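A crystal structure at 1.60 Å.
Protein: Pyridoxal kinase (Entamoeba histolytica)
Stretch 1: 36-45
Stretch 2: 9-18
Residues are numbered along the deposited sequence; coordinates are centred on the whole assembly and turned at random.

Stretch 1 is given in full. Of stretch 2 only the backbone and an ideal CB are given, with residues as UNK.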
ATOM      1  N   VAL A  36       1.356   8.705   2.619  1.00 13.17           N
ATOM      2  CA  VAL A  36       1.802   9.678   1.668  1.00 13.41           C
ATOM      3  C   VAL A  36       3.134   9.195   1.104  1.00 14.37           C
ATOM      4  O   VAL A  36       4.074   8.916   1.826  1.00 14.51           O
ATOM      5  CB  VAL A  36       1.938  11.088   2.269  1.00 13.62           C
ATOM      6  CG1 VAL A  36       2.476  12.053   1.228  1.00 13.97           C
ATOM      7  CG2 VAL A  36       0.603  11.547   2.825  1.00 14.63           C
ATOM      8  N   LEU A  37       3.234   9.085  -0.191  1.00 14.95           N
ATOM      9  CA  LEU A  37       4.447   8.566  -0.859  1.00 13.71           C
ATOM     10  C   LEU A  37       5.479   9.652  -1.166  1.00 14.18           C
ATOM     11  O   LEU A  37       5.158  10.783  -1.499  1.00 15.12           O
ATOM     12  CB  LEU A  37       4.064   7.840  -2.160  1.00 14.47           C
ATOM     13  CG  LEU A  37       2.884   6.864  -2.031  1.00 14.16           C
ATOM     14  CD1 LEU A  37       2.690   6.179  -3.383  1.00 14.34           C
ATOM     15  CD2 LEU A  37       3.035   5.865  -0.893  1.00 15.27           C
ATOM     16  N   THR A  38       6.753   9.303  -1.032  1.00 15.53           N
ATOM     17  CA  THR A  38       7.831  10.206  -1.426  1.00 15.77           C
ATOM     18  C   THR A  38       8.535   9.779  -2.734  1.00 14.99           C
ATOM     19  O   THR A  38       9.360  10.536  -3.267  1.00 15.98           O
ATOM     20  CB  THR A  38       8.937  10.291  -0.359  1.00 15.32           C
ATOM     21  OG1 THR A  38       9.493   8.994  -0.174  1.00 14.48           O
ATOM     22  CG2 THR A  38       8.374  10.760   0.954  1.00 14.57           C
ATOM     23  N   THR A  39       8.222   8.567  -3.208  1.00 15.70           N
ATOM     24  CA  THR A  39       8.672   8.036  -4.512  1.00 16.35           C
ATOM     25  C   THR A  39       7.579   7.178  -5.116  1.00 17.32           C
ATOM     26  O   THR A  39       6.691   6.720  -4.405  1.00 16.58           O
ATOM     27  CB  THR A  39       9.913   7.132  -4.409  1.00 17.91           C
ATOM     28  OG1 THR A  39       9.597   5.883  -3.773  1.00 17.91           O
ATOM     29  CG2 THR A  39      11.031   7.815  -3.605  1.00 16.79           C
ATOM     30  N   HIS A  40       7.683   6.958  -6.418  1.00 16.23           N
ATOM     31  CA  HIS A  40       6.912   5.923  -7.117  1.00 16.22           C
ATOM     32  C   HIS A  40       7.881   5.178  -8.034  1.00 16.92           C
ATOM     33  O   HIS A  40       8.054   5.543  -9.199  1.00 17.59           O
ATOM     34  CB  HIS A  40       5.744   6.569  -7.877  1.00 16.37           C
ATOM     35  CG  HIS A  40       4.889   5.598  -8.646  1.00 16.65           C
ATOM     36  ND1 HIS A  40       4.213   5.962  -9.790  1.00 17.14           N
ATOM     37  CD2 HIS A  40       4.597   4.289  -8.448  1.00 16.59           C
ATOM     38  CE1 HIS A  40       3.543   4.932 -10.266  1.00 17.37           C
ATOM     39  NE2 HIS A  40       3.748   3.908  -9.477  1.00 17.06           N
ATOM     40  N   LEU A  41       8.517   4.132  -7.493  1.00 16.87           N
ATOM     41  CA  LEU A  41       9.504   3.354  -8.226  1.00 17.64           C
ATOM     42  C   LEU A  41       8.975   1.972  -8.554  1.00 17.89           C
ATOM     43  O   LEU A  41       8.134   1.443  -7.845  1.00 17.37           O
ATOM     44  CB  LEU A  41      10.763   3.161  -7.385  1.00 18.69           C
ATOM     45  CG  LEU A  41      11.322   4.456  -6.790  1.00 18.96           C
ATOM     46  CD1 LEU A  41      12.514   4.139  -5.908  1.00 21.06           C
ATOM     47  CD2 LEU A  41      11.719   5.417  -7.891  1.00 20.33           C
ATOM     48  N   ALA A  42       9.493   1.379  -9.606  1.00 18.79           N
ATOM     49  CA  ALA A  42       9.107   0.023  -9.991  1.00 19.25           C
ATOM     50  C   ALA A  42       9.499  -1.000  -8.953  1.00 19.01           C
ATOM     51  O   ALA A  42       8.772  -1.924  -8.663  1.00 18.92           O
ATOM     52  CB  ALA A  42       9.759  -0.348 -11.303  1.00 20.43           C
ATOM     53  N   ASN A  43      10.717  -0.820  -8.420  1.00 19.03           N
ATOM     54  CA  ASN A  43      11.331  -1.794  -7.524  1.00 19.01           C
ATOM     55  C   ASN A  43      12.412  -1.076  -6.702  1.00 19.93           C
ATOM     56  O   ASN A  43      12.690   0.090  -6.938  1.00 19.30           O
ATOM     57  CB  ASN A  43      11.912  -2.951  -8.340  1.00 20.13           C
ATOM     58  CG  ASN A  43      12.687  -2.487  -9.565  1.00 21.08           C
ATOM     59  OD1 ASN A  43      12.218  -2.593 -10.705  1.00 21.71           O
ATOM     60  ND2 ASN A  43      13.888  -1.935  -9.330  1.00 21.25           N
ATOM     61  N   HIS A  44      12.976  -1.739  -5.708  1.00 23.40           N
ATOM     62  CA  HIS A  44      13.944  -1.043  -4.870  1.00 25.99           C
ATOM     63  C   HIS A  44      15.300  -0.837  -5.567  1.00 28.62           C
ATOM     64  O   HIS A  44      15.551  -1.352  -6.657  1.00 20.92           O
ATOM     65  CB  HIS A  44      14.040  -1.650  -3.466  1.00 28.77           C
ATOM     66  CG  HIS A  44      14.567  -3.040  -3.434  1.00 30.10           C
ATOM     67  ND1 HIS A  44      15.828  -3.376  -3.888  1.00 37.37           N
ATOM     68  CD2 HIS A  44      14.037  -4.174  -2.928  1.00 31.52           C
ATOM     69  CE1 HIS A  44      16.028  -4.663  -3.709  1.00 36.61           C
ATOM     70  NE2 HIS A  44      14.963  -5.170  -3.121  1.00 40.37           N
ATOM     71  N   THR A  45      16.146  -0.032  -4.923  1.00 27.28           N
ATOM     72  CA  THR A  45      17.398   0.470  -5.515  1.00 38.43           C
ATOM     73  C   THR A  45      18.496  -0.602  -5.673  1.00 34.17           C
ATOM     74  O   THR A  45      19.492  -0.409  -6.382  1.00 35.01           O
ATOM     75  CB  THR A  45      17.882   1.702  -4.713  1.00 31.45           C
ATOM     76  OG1 THR A  45      17.863   1.394  -3.318  1.00 42.92           O
ATOM     77  CG2 THR A  45      16.938   2.888  -4.914  1.00 37.73           C
ATOM     78  N   UNK A   9       6.828   8.096   3.360  1.00 15.16           N
ATOM     79  CA  UNK A   9       7.997   7.311   3.001  1.00 15.33           C
ATOM     80  C   UNK A   9       7.890   6.819   1.559  1.00 15.35           C
ATOM     81  O   UNK A   9       6.957   7.196   0.831  1.00 14.13           O
ATOM     82  CB  UNK A   9       8.162   6.129   3.959  1.00 15.33           C
ATOM     83  N   UNK A  10       8.841   6.019   1.138  1.00 14.46           N
ATOM     84  CA  UNK A  10       8.987   5.631  -0.258  1.00 14.60           C
ATOM     85  C   UNK A  10       7.974   4.580  -0.671  1.00 15.28           C
ATOM     86  O   UNK A  10       7.332   3.956   0.161  1.00 15.07           O
ATOM     87  CB  UNK A  10      10.403   5.111  -0.514  1.00 14.60           C
ATOM     88  N   UNK A  11       7.823   4.396  -1.983  1.00 15.26           N
ATOM     89  CA  UNK A  11       6.927   3.391  -2.538  1.00 16.62           C
ATOM     90  C   UNK A  11       7.616   2.652  -3.682  1.00 15.04           C
ATOM     91  O   UNK A  11       8.250   3.294  -4.532  1.00 15.47           O
ATOM     92  CB  UNK A  11       5.625   4.035  -3.020  1.00 16.62           C
ATOM     93  N   UNK A  12       7.467   1.326  -3.680  1.00 15.22           N
ATOM     94  CA  UNK A  12       7.851   0.444  -4.793  1.00 15.97           C
ATOM     95  C   UNK A  12       6.654  -0.373  -5.265  1.00 16.20           C
ATOM     96  O   UNK A  12       5.880  -0.854  -4.439  1.00 15.83           O
ATOM     97  CB  UNK A  12       8.991  -0.487  -4.376  1.00 15.97           C
ATOM     98  N   UNK A  13       6.501  -0.494  -6.579  1.00 16.80           N
ATOM     99  CA  UNK A  13       5.377  -1.267  -7.177  1.00 17.14           C
ATOM    100  C   UNK A  13       5.469  -2.764  -6.952  1.00 17.53           C
ATOM    101  O   UNK A  13       4.476  -3.454  -6.769  1.00 17.55           O
ATOM    102  CB  UNK A  13       5.311  -1.008  -8.683  1.00 17.14           C
ATOM    103  N   UNK A  14       6.706  -3.267  -6.929  1.00 18.02           N
ATOM    104  CA  UNK A  14       7.023  -4.656  -6.692  1.00 18.46           C
ATOM    105  C   UNK A  14       7.997  -4.710  -5.528  1.00 18.06           C
ATOM    106  O   UNK A  14       8.854  -3.816  -5.365  1.00 17.79           O
ATOM    107  CB  UNK A  14       7.600  -5.323  -7.942  1.00 18.46           C
ATOM    108  N   UNK A  15       7.824  -5.726  -4.715  1.00 18.04           N
ATOM    109  CA  UNK A  15       8.606  -5.844  -3.485  1.00 18.22           C
ATOM    110  C   UNK A  15       8.218  -4.955  -2.328  1.00 18.80           C
ATOM    111  O   UNK A  15       7.160  -4.328  -2.303  1.00 17.42           O
ATOM    112  CB  UNK A  15      10.075  -5.568  -3.812  1.00 18.22           C
ATOM    113  N   UNK A  16       9.086  -4.901  -1.325  1.00 17.57           N
ATOM    114  CA  UNK A  16       8.699  -4.426  -0.000  1.00 20.51           C
ATOM    115  C   UNK A  16       9.809  -3.557   0.589  1.00 19.86           C
ATOM    116  O   UNK A  16      10.811  -4.050   1.122  1.00 22.08           O
ATOM    117  CB  UNK A  16       8.390  -5.603   0.927  1.00 20.51           C
ATOM    118  N   UNK A  17       9.613  -2.255   0.475  1.00 17.87           N
ATOM    119  CA  UNK A  17      10.361  -1.240   1.251  1.00 19.20           C
ATOM    120  C   UNK A  17       9.409  -0.127   1.648  1.00 19.71           C
ATOM    121  O   UNK A  17       8.280  -0.056   1.129  1.00 19.18           O
ATOM    122  CB  UNK A  17      11.537  -0.677   0.451  1.00 19.20           C
ATOM    123  N   UNK A  18       9.871   0.726   2.571  1.00 17.00           N
ATOM    124  CA  UNK A  18       9.229   1.950   2.932  1.00 14.93           C
ATOM    125  C   UNK A  18       7.753   1.839   3.236  1.00 15.39           C
ATOM    126  O   UNK A  18       7.299   0.945   3.982  1.00 14.58           O
ATOM    127  CB  UNK A  18       9.435   2.966   1.807  1.00 14.93           C
TER

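Position 9 pairs with L37 in a parallel bridge. The backbone does the work: N of position 9 donates to V36 O (3.3 Å), and its O accepts from T38 N (2.8 Å). The ideal CB lies 5.2 Å from T38 OG1, so stretch 1 hardly restricts the side chain. Many residues would suit. The deposited residue is S9, with chi1 t. Its OG is hydrogen-bonded elsewhere in the structure.

At position 10, CA-to-CB points sideways. The ideal CB is 3.4 Å from T39 OG1 and 4.0 Å from T38 OG1, so the start of the side chain meets two threonine hydroxyls. A small residue, polar or not, fits easily. The residue is S10, with chi1 p. Its CB packs 3.5 Å from T39 OG1. S10 N and T38 OG1 are 3.3 Å apart, but the angle is too poor for a hydrogen bond.

Position 11 points toward stretch 1. Its N donates to T39 OG1 (2.9 Å) at a nearly straight angle, and its O accepts from L41 N (3.1 Å). The ideal CB sits a tight 3.2 Å from T39 O and 3.7 Å from L37 CD1, with H40 CA at 4.7 Å. A leucine methyl and, further out, an imidazole lie beside the way out, which suits a long apolar or aromatic side chain. The residue is Y11, with chi1 t. It has the largest area covered by stretch 1 of any residue in its stretch. Y11 CB touches L37 CD1 at 3.6 Å. Y11 CD2 lies 3.8 Å from H40 CD2; the two rings meet rim to rim, with planes at 49°. Y11 OH is hydrogen-bonded elsewhere in the structure.

Position 12 is bridged to L41 through the backbone, and its CA makes a CA-H...O contact with L41 O (3.2 Å). The ideal CB is 4.1 Å from both L41 O and N43 CA, and 4.4 Å from H44 N. A modest apolar side chain could pack along this backbone; valine, isoleucine or alanine are plausible. The residue is V12, with chi1 m. V12 CG1 reaches N43 C at 3.5 Å and L41 CB at 4.3 Å.

At position 13, N donates to L41 O (2.8 Å). The ideal CB is 3.6 Å from A42 O and 5.2 Å from H40 NE2. A small or medium side chain could turn to the imidazole. The residue is C13, with chi1 m. C13 SG lies 3.5 Å from H40 NE2, obliquely to the ring.

Position 14 donates its N to A42 O (3.0 Å). A small side chain is suitable, though others may be too. The residue is S14; water 1 links S14 O to H44 N, at 2.8 Å from each.

Position 15 has phi 76°, which favours glycine. It is G15.

Position 16 points away, so stretch 1 sets no preference. It is F16.

Position 17 points toward H44, with its ideal CB 4.7 Å from H44 CB. An apolar residue suits. V17 CG1 meets H44 CB at 3.9 Å.

Position 18, out of reach with positive phi, is G18.

Stretch 2 (9-18) SSYVCSGFVG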
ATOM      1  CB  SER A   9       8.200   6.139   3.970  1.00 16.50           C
ATOM      2  OG  SER A   9       9.468   5.525   3.759  1.00 15.54           O
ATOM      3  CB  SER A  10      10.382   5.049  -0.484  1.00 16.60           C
ATOM      4  OG  SER A  10      10.640   4.041   0.489  1.00 17.36           O
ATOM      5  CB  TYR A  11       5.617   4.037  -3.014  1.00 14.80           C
ATOM      6  CG  TYR A  11       4.683   3.037  -3.616  1.00 14.66           C
ATOM      7  CD1 TYR A  11       3.821   2.331  -2.825  1.00 15.07           C
ATOM      8  CD2 TYR A  11       4.705   2.767  -4.983  1.00 15.36           C
ATOM      9  CE1 TYR A  11       2.989   1.364  -3.341  1.00 16.84           C
ATOM     10  CE2 TYR A  11       3.856   1.813  -5.537  1.00 15.46           C
ATOM     11  CZ  TYR A  11       2.982   1.142  -4.709  1.00 15.33           C
ATOM     12  OH  TYR A  11       2.136   0.173  -5.192  1.00 16.43           O
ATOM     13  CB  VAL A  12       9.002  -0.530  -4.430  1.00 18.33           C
ATOM     14  CG1 VAL A  12      10.275   0.270  -4.285  1.00 18.06           C
ATOM     15  CG2 VAL A  12       8.697  -1.325  -3.147  1.00 20.69           C
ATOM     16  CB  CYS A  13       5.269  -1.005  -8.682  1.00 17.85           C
ATOM     17  SG  CYS A  13       5.032   0.726  -9.092  1.00 17.58           S
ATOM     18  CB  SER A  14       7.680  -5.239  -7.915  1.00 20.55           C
ATOM     19  OG  SER A  14       7.978  -6.619  -7.777  1.00 25.38           O
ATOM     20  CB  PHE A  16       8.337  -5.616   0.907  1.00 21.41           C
ATOM     21  CG  PHE A  16       7.511  -6.672   0.210  1.00 26.05           C
ATOM     22  CD1 PHE A  16       6.185  -6.440  -0.075  1.00 31.00           C
ATOM     23  CD2 PHE A  16       8.102  -7.851  -0.255  1.00 32.59           C
ATOM     24  CE1 PHE A  16       5.431  -7.388  -0.766  1.00 22.04           C
ATOM     25  CE2 PHE A  16       7.358  -8.810  -0.942  1.00 36.06           C
ATOM     26  CZ  PHE A  16       6.012  -8.573  -1.200  1.00 24.91           C
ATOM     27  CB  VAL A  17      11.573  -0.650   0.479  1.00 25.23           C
ATOM     28  CG1 VAL A  17      12.579  -1.738   0.135  1.00 26.92           C
ATOM     29  CG2 VAL A  17      11.137   0.090  -0.771  1.00 20.99           C
TER
HETATM   30  O   HOH W   1      11.559  -3.942  -4.848  1.00 28.35           O
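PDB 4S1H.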